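Long-range contacts in endoglucanase, family GH5 (Zobellia galactanivorans, PDB 6GL0), which hydrolyses hemicellulose, probably including mixed-linked glucan, as a glycoside hydrolase of family 5: residues S222-Q227 / T244-E249; D234-T239 / P278-A283; G268-T273 / P299-N304. The protein carries 1 engineered substitution. All coordinates share one frame; numbering follows the deposited sequence.

All three contacts of this TIM barrel lie on the same side of the chain's centre. Contact 3 is the core one: fully buried, its centre about 9 Å from that of the chain, it joins the last two strands and runs out into the sugar-binding pocket. Contact 1, about 18 Å between the same centres, is also buried and sets the loop after strand 216-221 against helix 240-260. Contact 2, at about 24 Å, is a surface contact where the magnesium-binding loop meets the start of helix 278-294. Tryptophan packing dominates the innermost contact, a phenylalanine and a carboxylate the middle one, and carboxylates, water and metal the outermost. Trp237 touches Leu246 between contacts 1 and 2, and contacts 1 and 3 share the glucose.

Contact 1. Residues S222-Q227 / T244-E249; sequences SYFPYQ and TALLAE. With GLC (alpha-D-glucopyranose), chain D.
Ser222 meets Glu249 through its hydroxyl, which donates a 2.7 Å hydrogen bond from OG to Glu249 OE1. The hydroxyl reaches the oxygen on its anti side, tilted 32° from the carboxylate plane. A small polar side chain suits this buried spot, and the acid has further partners in Thr199, at OE1, and Lys252, which forms a salt bridge with OE2. Tyr223 turns the other way, at the centre of an inverse gamma turn; its OH is hydrogen-bonded (2.5 Å) to glucose O1, and that oxygen lies at the ring's edge, in its plane. Here the loop that follows strand 216-221 of the TIM barrel faces the substrate pocket with one residue and helix 240-260 with the next. Phe224 is that next residue; with CG anti to its backbone N (chi1 -167°), the ring extends toward the helix. Glu249 CB lies over one face, 3.9 Å from the ring centroid, in a CH-pi contact that uses the aliphatic part of the acid. Leu246 CD1 packs 3.7 Å from Phe224 CD1, and Ala245 is small enough for the ring to approach the helix backbone, Phe224 CZ lying 3.6 Å from Ala245 O.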
loop_
_atom_site.group_PDB
_atom_site.type_symbol
_atom_site.label_atom_id
_atom_site.label_comp_id
_atom_site.label_asym_id
_atom_site.label_seq_id
_atom_site.Cartn_x
_atom_site.Cartn_y
_atom_site.Cartn_z
ATOM N N SER A 222 -17.549 -8.732 6.230
ATOM C CA SER A 222 -17.651 -7.402 6.804
ATOM C C SER A 222 -18.956 -6.779 6.357
ATOM O O SER A 222 -19.062 -6.233 5.250
ATOM C CB SER A 222 -16.463 -6.528 6.399
ATOM O OG SER A 222 -16.544 -5.245 7.012
ATOM N N TYR A 223 -19.946 -6.861 7.230
ATOM C CA TYR A 223 -21.268 -6.259 6.969
ATOM C C TYR A 223 -21.215 -4.757 7.347
ATOM O O TYR A 223 -21.875 -4.312 8.299
ATOM C CB TYR A 223 -22.337 -7.019 7.777
ATOM C CG TYR A 223 -22.604 -8.425 7.296
ATOM C CD1 TYR A 223 -21.860 -9.477 7.733
ATOM C CD2 TYR A 223 -23.638 -8.681 6.367
ATOM C CE1 TYR A 223 -22.150 -10.766 7.329
ATOM C CE2 TYR A 223 -23.928 -9.948 5.925
ATOM C CZ TYR A 223 -23.193 -10.993 6.398
ATOM O OH TYR A 223 -23.475 -12.267 5.975
ATOM N N PHE A 224 -20.416 -3.995 6.592
ATOM C CA PHE A 224 -20.033 -2.660 7.003
ATOM C C PHE A 224 -20.956 -1.614 6.361
ATOM O O PHE A 224 -21.066 -1.590 5.118
ATOM C CB PHE A 224 -18.571 -2.354 6.646
ATOM C CG PHE A 224 -18.040 -1.111 7.325
ATOM C CD1 PHE A 224 -18.335 0.135 6.843
ATOM C CD2 PHE A 224 -17.306 -1.211 8.487
ATOM C CE1 PHE A 224 -17.898 1.264 7.508
ATOM C CE2 PHE A 224 -16.826 -0.077 9.150
ATOM C CZ PHE A 224 -17.132 1.156 8.661
ATOM N N PRO A 225 -21.576 -0.724 7.146
ATOM C CA PRO A 225 -21.480 -0.649 8.591
ATOM C C PRO A 225 -22.584 -1.457 9.238
ATOM O O PRO A 225 -23.715 -1.443 8.754
ATOM C CB PRO A 225 -21.698 0.845 8.857
ATOM C CG PRO A 225 -22.615 1.276 7.792
ATOM C CD PRO A 225 -22.342 0.408 6.595
ATOM N N TYR A 226 -22.287 -2.140 10.343
ATOM C CA TYR A 226 -23.244 -3.079 10.942
ATOM C C TYR A 226 -24.584 -2.478 11.339
ATOM O O TYR A 226 -25.599 -3.193 11.323
ATOM C CB TYR A 226 -22.650 -3.853 12.117
ATOM C CG TYR A 226 -22.419 -3.052 13.360
ATOM C CD1 TYR A 226 -23.420 -2.920 14.329
ATOM C CD2 TYR A 226 -21.165 -2.439 13.598
ATOM C CE1 TYR A 226 -23.208 -2.156 15.494
ATOM C CE2 TYR A 226 -20.935 -1.683 14.741
ATOM C CZ TYR A 226 -21.957 -1.532 15.687
ATOM O OH TYR A 226 -21.753 -0.806 16.825
ATOM N N GLN A 227 -24.602 -1.193 11.695
ATOM C CA GLN A 227 -25.834 -0.533 12.146
ATOM C C GLN A 227 -26.882 -0.511 10.995
ATOM O O GLN A 227 -28.071 -0.645 11.221
ATOM C CB GLN A 227 -25.531 0.879 12.592
ATOM C CG GLN A 227 -24.564 0.960 13.783
ATOM C CD GLN A 227 -23.089 1.146 13.386
ATOM O OE1 GLN A 227 -22.623 0.685 12.317
ATOM N NE2 GLN A 227 -22.345 1.808 14.260
ATOM N N THR A 244 -16.581 7.410 3.193
ATOM C CA THR A 244 -15.195 7.488 3.678
ATOM C C THR A 244 -14.880 6.337 4.636
ATOM O O THR A 244 -13.794 5.782 4.611
ATOM C CB THR A 244 -14.913 8.873 4.348
ATOM O OG1 THR A 244 -15.145 9.923 3.394
ATOM C CG2 THR A 244 -13.456 8.969 4.834
ATOM N N ALA A 245 -15.809 6.039 5.526
ATOM C CA ALA A 245 -15.611 5.016 6.551
ATOM C C ALA A 245 -15.567 3.623 5.972
ATOM O O ALA A 245 -14.812 2.781 6.455
ATOM C CB ALA A 245 -16.680 5.122 7.621
ATOM N N LEU A 246 -16.410 3.377 4.976
ATOM C CA LEU A 246 -16.449 2.096 4.284
ATOM C C LEU A 246 -15.148 1.881 3.519
ATOM O O LEU A 246 -14.499 0.857 3.662
ATOM C CB LEU A 246 -17.636 2.033 3.330
ATOM C CG LEU A 246 -17.749 0.776 2.442
ATOM C CD1 LEU A 246 -17.624 -0.517 3.232
ATOM C CD2 LEU A 246 -19.060 0.780 1.675
ATOM N N LEU A 247 -14.714 2.910 2.788
ATOM C CA LEU A 247 -13.392 2.883 2.152
ATOM C C LEU A 247 -12.264 2.612 3.114
ATOM O O LEU A 247 -11.371 1.817 2.806
ATOM C CB LEU A 247 -13.095 4.171 1.355
ATOM C CG LEU A 247 -13.974 4.358 0.100
ATOM C CD1 LEU A 247 -13.539 5.652 -0.607
ATOM C CD2 LEU A 247 -13.934 3.183 -0.856
ATOM N N ALA A 248 -12.316 3.218 4.288
ATOM C CA ALA A 248 -11.320 2.964 5.311
ATOM C C ALA A 248 -11.378 1.521 5.855
ATOM O O ALA A 248 -10.331 0.938 6.132
ATOM C CB ALA A 248 -11.436 3.960 6.431
ATOM N N GLU A 249 -12.580 0.931 5.971
ATOM C CA GLU A 249 -12.668 -0.499 6.381
ATOM C C GLU A 249 -12.030 -1.396 5.327
ATOM O O GLU A 249 -11.219 -2.285 5.651
ATOM C CB GLU A 249 -14.124 -0.925 6.623
ATOM C CG GLU A 249 -14.418 -2.425 6.647
ATOM C CD GLU A 249 -13.995 -3.111 7.922
ATOM O OE1 GLU A 249 -14.242 -4.346 8.045
ATOM O OE2 GLU A 249 -13.426 -2.429 8.804
HETATM C C1 GLC D . -23.007 -14.461 8.605
HETATM C C2 GLC D . -23.468 -15.906 8.833
HETATM C C3 GLC D . -24.821 -16.193 8.210
HETATM C C4 GLC D . -25.806 -15.145 8.680
HETATM C C5 GLC D . -25.278 -13.795 8.241
HETATM C C6 GLC D . -26.170 -12.616 8.610
HETATM O O1 GLC D . -22.545 -14.202 7.273
HETATM O O2 GLC D . -22.466 -16.749 8.257
HETATM O O3 GLC D . -25.240 -17.492 8.587
HETATM O O4 GLC D . -27.077 -15.370 8.100
HETATM O O5 GLC D . -24.056 -13.601 8.909
HETATM O O6 GLC D . -26.332 -12.584 10.016
#

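Contact 2. Residues D234-T239 / P278-A283; sequences DSTWGT and PEDRLA. With MG (magnesium ion), chain G.
The magnesium-binding loop between helices 226-229 and 240-260 is joined here to the first turns of helix 278-294, chiefly by Asp280 gripping the backbone around Trp237. Asp280 OD2 accepts a 3.0 Å hydrogen bond from Trp237 N that is nearly straight at 167°, although the donor stands 33° out of the carboxylate plane, on the anti side. The other carboxylate oxygen works through water: a water molecule donates to Asp280 OD1 at 2.6 Å and also to Ser235 O, so the acid holds the loop at two places, directly at Trp237 and through water at Ser235. A short acidic side chain fits because the backbones come close, with the CA atoms of Trp237 and Asp280 5.1 Å apart. On the loop's other flank the magnesium ion is bound by Asp234 OD2 at 2.0 Å and twice by Thr236, through its carbonyl O and its OG1; two waters are further ligands. Thr236 can chelate in this way because chi1 (50°) sets OG1 between the backbone N and the carbonyl carbon, on the magnesium's side. In this outer layer of the TIM barrel, Trp237 extends its indole between helices, with CZ3 3.8 Å from Ala283 O, and meets His284 edge-to-face. Beyond it Thr239 N-caps helix 240-260 and its N bonds to Asp242, consistent with a capping box.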
loop_
_atom_site.group_PDB
_atom_site.type_symbol
_atom_site.label_atom_id
_atom_site.label_comp_id
_atom_site.label_asym_id
_atom_site.label_seq_id
_atom_site.Cartn_x
_atom_site.Cartn_y
_atom_site.Cartn_z
ATOM N N ASP A 234 -29.854 1.767 11.844
ATOM C CA ASP A 234 -29.696 2.887 10.927
ATOM C C ASP A 234 -30.129 2.444 9.553
ATOM O O ASP A 234 -29.778 1.356 9.118
ATOM C CB ASP A 234 -28.265 3.345 10.876
ATOM C CG ASP A 234 -28.131 4.749 10.283
ATOM O OD1 ASP A 234 -28.433 5.760 11.005
ATOM O OD2 ASP A 234 -27.741 4.847 9.103
ATOM N N SER A 235 -30.942 3.251 8.891
ATOM C CA SER A 235 -31.517 2.863 7.581
ATOM C C SER A 235 -31.085 3.787 6.454
ATOM O O SER A 235 -31.541 3.620 5.337
ATOM C CB SER A 235 -33.036 2.770 7.682
ATOM O OG SER A 235 -33.592 4.030 7.953
ATOM N N THR A 236 -30.163 4.723 6.745
ATOM C CA THR A 236 -29.691 5.677 5.752
ATOM C C THR A 236 -28.249 5.395 5.409
ATOM O O THR A 236 -27.435 5.137 6.293
ATOM C CB THR A 236 -29.728 7.134 6.277
ATOM O OG1 THR A 236 -29.076 7.177 7.552
ATOM C CG2 THR A 236 -31.198 7.669 6.411
ATOM N N TRP A 237 -27.916 5.504 4.132
ATOM C CA TRP A 237 -26.572 5.295 3.689
ATOM C C TRP A 237 -26.333 6.073 2.443
ATOM O O TRP A 237 -27.094 5.966 1.473
ATOM C CB TRP A 237 -26.225 3.803 3.385
ATOM C CG TRP A 237 -24.709 3.591 3.390
ATOM C CD1 TRP A 237 -23.934 3.279 4.453
ATOM C CD2 TRP A 237 -23.811 3.780 2.280
ATOM N NE1 TRP A 237 -22.610 3.235 4.078
ATOM C CE2 TRP A 237 -22.518 3.535 2.741
ATOM C CE3 TRP A 237 -23.988 4.143 0.944
ATOM C CZ2 TRP A 237 -21.396 3.631 1.908
ATOM C CZ3 TRP A 237 -22.880 4.234 0.126
ATOM C CH2 TRP A 237 -21.604 3.975 0.615
ATOM N N GLY A 238 -25.213 6.775 2.439
ATOM C CA GLY A 238 -24.796 7.582 1.284
ATOM C C GLY A 238 -24.091 8.906 1.579
ATOM O O GLY A 238 -23.710 9.574 0.647
ATOM N N THR A 239 -23.907 9.298 2.827
ATOM C CA THR A 239 -23.207 10.542 3.102
ATOM C C THR A 239 -21.733 10.369 2.837
ATOM O O THR A 239 -21.284 9.270 2.675
ATOM C CB THR A 239 -23.427 11.053 4.530
ATOM O OG1 THR A 239 -22.853 10.145 5.474
ATOM C CG2 THR A 239 -24.913 11.227 4.822
ATOM N N PRO A 278 -34.981 1.054 0.014
ATOM C CA PRO A 278 -34.410 0.516 -1.210
ATOM C C PRO A 278 -33.352 1.408 -1.869
ATOM O O PRO A 278 -32.401 0.871 -2.382
ATOM C CB PRO A 278 -35.628 0.313 -2.107
ATOM C CG PRO A 278 -36.659 1.235 -1.570
ATOM C CD PRO A 278 -36.422 1.303 -0.107
ATOM N N GLU A 279 -33.529 2.720 -1.866
ATOM C CA GLU A 279 -32.544 3.627 -2.463
ATOM C C GLU A 279 -31.169 3.558 -1.788
ATOM O O GLU A 279 -30.163 3.552 -2.459
ATOM C CB GLU A 279 -33.051 5.077 -2.463
ATOM C CG GLU A 279 -33.987 5.383 -3.622
ATOM C CD GLU A 279 -34.539 6.813 -3.637
ATOM O OE1 GLU A 279 -34.012 7.724 -2.952
ATOM O OE2 GLU A 279 -35.521 7.034 -4.373
ATOM N N ASP A 280 -31.153 3.511 -0.469
ATOM C CA ASP A 280 -29.908 3.414 0.290
ATOM C C ASP A 280 -29.217 2.063 0.127
ATOM O O ASP A 280 -28.010 2.009 -0.000
ATOM C CB ASP A 280 -30.115 3.703 1.774
ATOM C CG ASP A 280 -30.930 4.949 2.038
ATOM O OD1 ASP A 280 -32.173 4.842 1.922
ATOM O OD2 ASP A 280 -30.362 5.996 2.392
ATOM N N ARG A 281 -29.998 0.984 0.114
ATOM C CA ARG A 281 -29.461 -0.344 -0.089
ATOM C C ARG A 281 -28.795 -0.449 -1.429
ATOM O O ARG A 281 -27.757 -1.014 -1.546
ATOM C CB ARG A 281 -30.547 -1.401 -0.053
ATOM C CG ARG A 281 -30.867 -1.959 1.303
ATOM C CD ARG A 281 -31.864 -3.075 1.133
ATOM N NE ARG A 281 -31.383 -4.429 1.355
ATOM C CZ ARG A 281 -32.015 -5.512 0.923
ATOM N NH1 ARG A 281 -33.082 -5.409 0.174
ATOM N NH2 ARG A 281 -31.571 -6.706 1.204
ATOM N N LEU A 282 -29.425 0.090 -2.442
ATOM C CA LEU A 282 -28.837 0.075 -3.751
ATOM C C LEU A 282 -27.521 0.856 -3.782
ATOM O O LEU A 282 -26.546 0.375 -4.288
ATOM C CB LEU A 282 -29.817 0.641 -4.761
ATOM C CG LEU A 282 -29.336 0.746 -6.201
ATOM C CD1 LEU A 282 -28.788 -0.567 -6.721
ATOM C CD2 LEU A 282 -30.478 1.214 -7.070
ATOM N N ALA A 283 -27.509 2.041 -3.203
ATOM C CA ALA A 283 -26.322 2.891 -3.221
ATOM C C ALA A 283 -25.183 2.232 -2.457
ATOM O O ALA A 283 -24.066 2.229 -2.899
ATOM C CB ALA A 283 -26.631 4.275 -2.671
HETATM MG MG MG G . -27.103 6.388 7.994
HETATM O O HOH W 1 -33.528 5.496 4.055
HETATM O O HOH W 2 -26.428 7.751 6.718
HETATM O O HOH W 3 -25.107 5.603 8.000
#

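Contact 3. Residues G268-T273 / P299-N304; sequences GSWGST and PIWWDN. Engineered in segment 268-273: Ser269 (natural residue Glu). With GLC (alpha-D-glucopyranose), chain D; BGC (beta-D-glucopyranose), chain B.
Trp270 and Trp301 supply the aromatic part of this contact, an edge-to-face pair in which the rim of Trp301 points at the face of Trp270, six-membered centroids 5.2 Å apart and planes at 86°. Gly271 CA covers a face of Trp301 in a CH-pi contact, 3.9 Å from its six-membered centroid; glycine suits this place first for its backbone conformation, which would press a CB against the preceding carbonyl O, and second because the Trp301 ring lies so close. Among apolar contacts, Pro299 CB lies 4.1 Å from Trp270 CE2.

Backbone polar contact comes from Trp302 N, which donates to Trp270 O at 2.8 Å. The segments belong to the last beta-alpha-beta unit of the TIM barrel, strands 265-270 and 298-301 joined through helix 278-294.

Sugar contacts come chiefly from Trp302 and Asn304. Trp302 holds CG anti to its backbone N (chi1 177°), which carries the indole away from Trp270 to the sugar. C3 of the tilted glucose lies 3.6 Å above one face, toward its rim, while Trp302 NE1 donates to O2 of the next glucose at 3.0 Å. Asn304 ND2 donates to O3 of that sugar at 2.9 Å and also to Glu309. The engineered Ser269, glutamate in nature, puts OG 3.5 Å from glucose O1.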
loop_
_atom_site.group_PDB
_atom_site.type_symbol
_atom_site.label_atom_id
_atom_site.label_comp_id
_atom_site.label_asym_id
_atom_site.label_seq_id
_atom_site.Cartn_x
_atom_site.Cartn_y
_atom_site.Cartn_z
ATOM N N GLY A 268 -16.438 -13.181 1.701
ATOM C CA GLY A 268 -17.378 -14.274 1.417
ATOM C C GLY A 268 -18.800 -14.019 1.903
ATOM O O GLY A 268 -19.700 -14.804 1.605
ATOM N N SER A 269 -19.000 -12.938 2.667
ATOM C CA SER A 269 -20.317 -12.499 3.075
ATOM C C SER A 269 -20.286 -11.049 3.429
ATOM O O SER A 269 -19.353 -10.593 4.102
ATOM C CB SER A 269 -20.800 -13.258 4.316
ATOM O OG SER A 269 -21.374 -14.457 3.950
ATOM N N TRP A 270 -21.316 -10.354 2.950
ATOM C CA TRP A 270 -21.573 -8.943 3.218
ATOM C C TRP A 270 -22.988 -8.744 2.665
ATOM O O TRP A 270 -23.520 -9.615 1.963
ATOM C CB TRP A 270 -20.550 -8.016 2.499
ATOM C CG TRP A 270 -20.658 -8.049 1.053
ATOM C CD1 TRP A 270 -20.206 -9.049 0.220
ATOM C CD2 TRP A 270 -21.320 -7.110 0.217
ATOM N NE1 TRP A 270 -20.551 -8.770 -1.066
ATOM C CE2 TRP A 270 -21.237 -7.589 -1.099
ATOM C CE3 TRP A 270 -21.980 -5.894 0.455
ATOM C CZ2 TRP A 270 -21.764 -6.892 -2.183
ATOM C CZ3 TRP A 270 -22.517 -5.214 -0.604
ATOM C CH2 TRP A 270 -22.400 -5.705 -1.924
ATOM N N GLY A 271 -23.555 -7.591 2.951
ATOM C CA GLY A 271 -24.823 -7.144 2.387
ATOM C C GLY A 271 -25.554 -6.332 3.419
ATOM O O GLY A 271 -24.990 -6.043 4.460
ATOM N N SER A 272 -26.798 -5.984 3.135
ATOM C CA SER A 272 -27.650 -5.250 4.047
ATOM C C SER A 272 -29.041 -5.852 4.099
ATOM O O SER A 272 -29.584 -6.239 3.089
ATOM C CB SER A 272 -27.771 -3.769 3.635
ATOM O OG SER A 272 -28.299 -3.632 2.310
ATOM N N THR A 273 -29.584 -5.907 5.308
ATOM C CA THR A 273 -30.953 -6.334 5.563
ATOM C C THR A 273 -31.892 -5.238 5.094
ATOM O O THR A 273 -31.533 -4.072 5.088
ATOM C CB THR A 273 -31.113 -6.715 7.043
ATOM O OG1 THR A 273 -32.190 -7.609 7.198
ATOM C CG2 THR A 273 -31.282 -5.518 7.953
ATOM N N PRO A 299 -16.306 -9.859 -3.942
ATOM C CA PRO A 299 -17.443 -9.671 -3.034
ATOM C C PRO A 299 -18.545 -10.702 -3.240
ATOM O O PRO A 299 -18.995 -10.856 -4.365
ATOM C CB PRO A 299 -17.972 -8.314 -3.451
ATOM C CG PRO A 299 -17.706 -8.260 -4.937
ATOM C CD PRO A 299 -16.509 -9.145 -5.207
ATOM N N ILE A 300 -18.997 -11.368 -2.153
ATOM C CA ILE A 300 -20.079 -12.391 -2.250
ATOM C C ILE A 300 -21.273 -12.001 -1.367
ATOM O O ILE A 300 -21.185 -12.053 -0.139
ATOM C CB ILE A 300 -19.581 -13.796 -1.865
ATOM C CG1 ILE A 300 -18.287 -14.134 -2.600
ATOM C CG2 ILE A 300 -20.620 -14.836 -2.207
ATOM C CD1 ILE A 300 -17.766 -15.527 -2.345
ATOM N N TRP A 301 -22.367 -11.553 -2.008
ATOM C CA TRP A 301 -23.587 -11.077 -1.335
ATOM C C TRP A 301 -24.244 -12.208 -0.516
ATOM O O TRP A 301 -24.329 -13.351 -0.987
ATOM C CB TRP A 301 -24.568 -10.514 -2.342
ATOM C CG TRP A 301 -25.935 -10.052 -1.770
ATOM C CD1 TRP A 301 -27.034 -10.844 -1.558
ATOM C CD2 TRP A 301 -26.294 -8.748 -1.306
ATOM N NE1 TRP A 301 -28.044 -10.106 -0.982
ATOM C CE2 TRP A 301 -27.619 -8.820 -0.826
ATOM C CE3 TRP A 301 -25.615 -7.516 -1.222
ATOM C CZ2 TRP A 301 -28.296 -7.708 -0.314
ATOM C CZ3 TRP A 301 -26.290 -6.407 -0.731
ATOM C CH2 TRP A 301 -27.610 -6.509 -0.278
ATOM N N TRP A 302 -24.639 -11.909 0.727
ATOM C CA TRP A 302 -25.355 -12.846 1.568
ATOM C C TRP A 302 -26.841 -12.753 1.252
ATOM O O TRP A 302 -27.448 -11.670 1.364
ATOM C CB TRP A 302 -25.132 -12.539 3.056
ATOM C CG TRP A 302 -25.941 -13.464 3.917
ATOM C CD1 TRP A 302 -27.048 -13.153 4.622
ATOM C CD2 TRP A 302 -25.725 -14.851 4.075
ATOM N NE1 TRP A 302 -27.538 -14.289 5.217
ATOM C CE2 TRP A 302 -26.740 -15.344 4.895
ATOM C CE3 TRP A 302 -24.789 -15.735 3.565
ATOM C CZ2 TRP A 302 -26.819 -16.685 5.264
ATOM C CZ3 TRP A 302 -24.895 -17.072 3.896
ATOM C CH2 TRP A 302 -25.878 -17.532 4.748
ATOM N N ASP A 303 -27.416 -13.875 0.806
ATOM C CA ASP A 303 -28.825 -13.967 0.447
ATOM C C ASP A 303 -29.436 -15.103 1.254
ATOM O O ASP A 303 -29.055 -16.290 1.102
ATOM C CB ASP A 303 -28.947 -14.204 -1.040
ATOM C CG ASP A 303 -30.381 -14.147 -1.551
ATOM O OD1 ASP A 303 -31.267 -14.811 -0.943
ATOM O OD2 ASP A 303 -30.632 -13.466 -2.597
ATOM N N ASN A 304 -30.389 -14.773 2.117
ATOM C CA ASN A 304 -31.009 -15.825 2.956
ATOM C C ASN A 304 -32.365 -16.267 2.450
ATOM O O ASN A 304 -33.095 -16.972 3.128
ATOM C CB ASN A 304 -31.053 -15.401 4.429
ATOM C CG ASN A 304 -32.069 -14.308 4.715
ATOM O OD1 ASN A 304 -32.602 -13.624 3.782
ATOM N ND2 ASN A 304 -32.410 -14.178 6.014
HETATM C C1 GLC D . -23.007 -14.461 8.605
HETATM C C2 GLC D . -23.468 -15.906 8.833
HETATM C C3 GLC D . -24.821 -16.193 8.210
HETATM C C4 GLC D . -25.806 -15.145 8.680
HETATM C C5 GLC D . -25.278 -13.795 8.241
HETATM C C6 GLC D . -26.170 -12.616 8.610
HETATM O O1 GLC D . -22.545 -14.202 7.273
HETATM O O2 GLC D . -22.466 -16.749 8.257
HETATM O O3 GLC D . -25.240 -17.492 8.587
HETATM O O4 GLC D . -27.077 -15.370 8.100
HETATM O O5 GLC D . -24.056 -13.601 8.909
HETATM O O6 GLC D . -26.332 -12.584 10.016
HETATM C C2 BGC B . -29.418 -15.454 8.258
HETATM C C3 BGC B . -30.577 -15.538 9.233
HETATM C C4 BGC B . -30.435 -16.709 10.184
HETATM C C5 BGC B . -29.057 -16.651 10.800
HETATM C C6 BGC B . -28.758 -17.880 11.632
HETATM C C1 BGC B . -28.128 -15.377 9.046
HETATM O O2 BGC B . -29.560 -14.304 7.460
HETATM O O3 BGC B . -31.776 -15.580 8.497
HETATM O O4 BGC B . -31.391 -16.587 11.236
HETATM O O5 BGC B . -28.022 -16.505 9.856
HETATM O O6 BGC B . -27.711 -17.592 12.556
#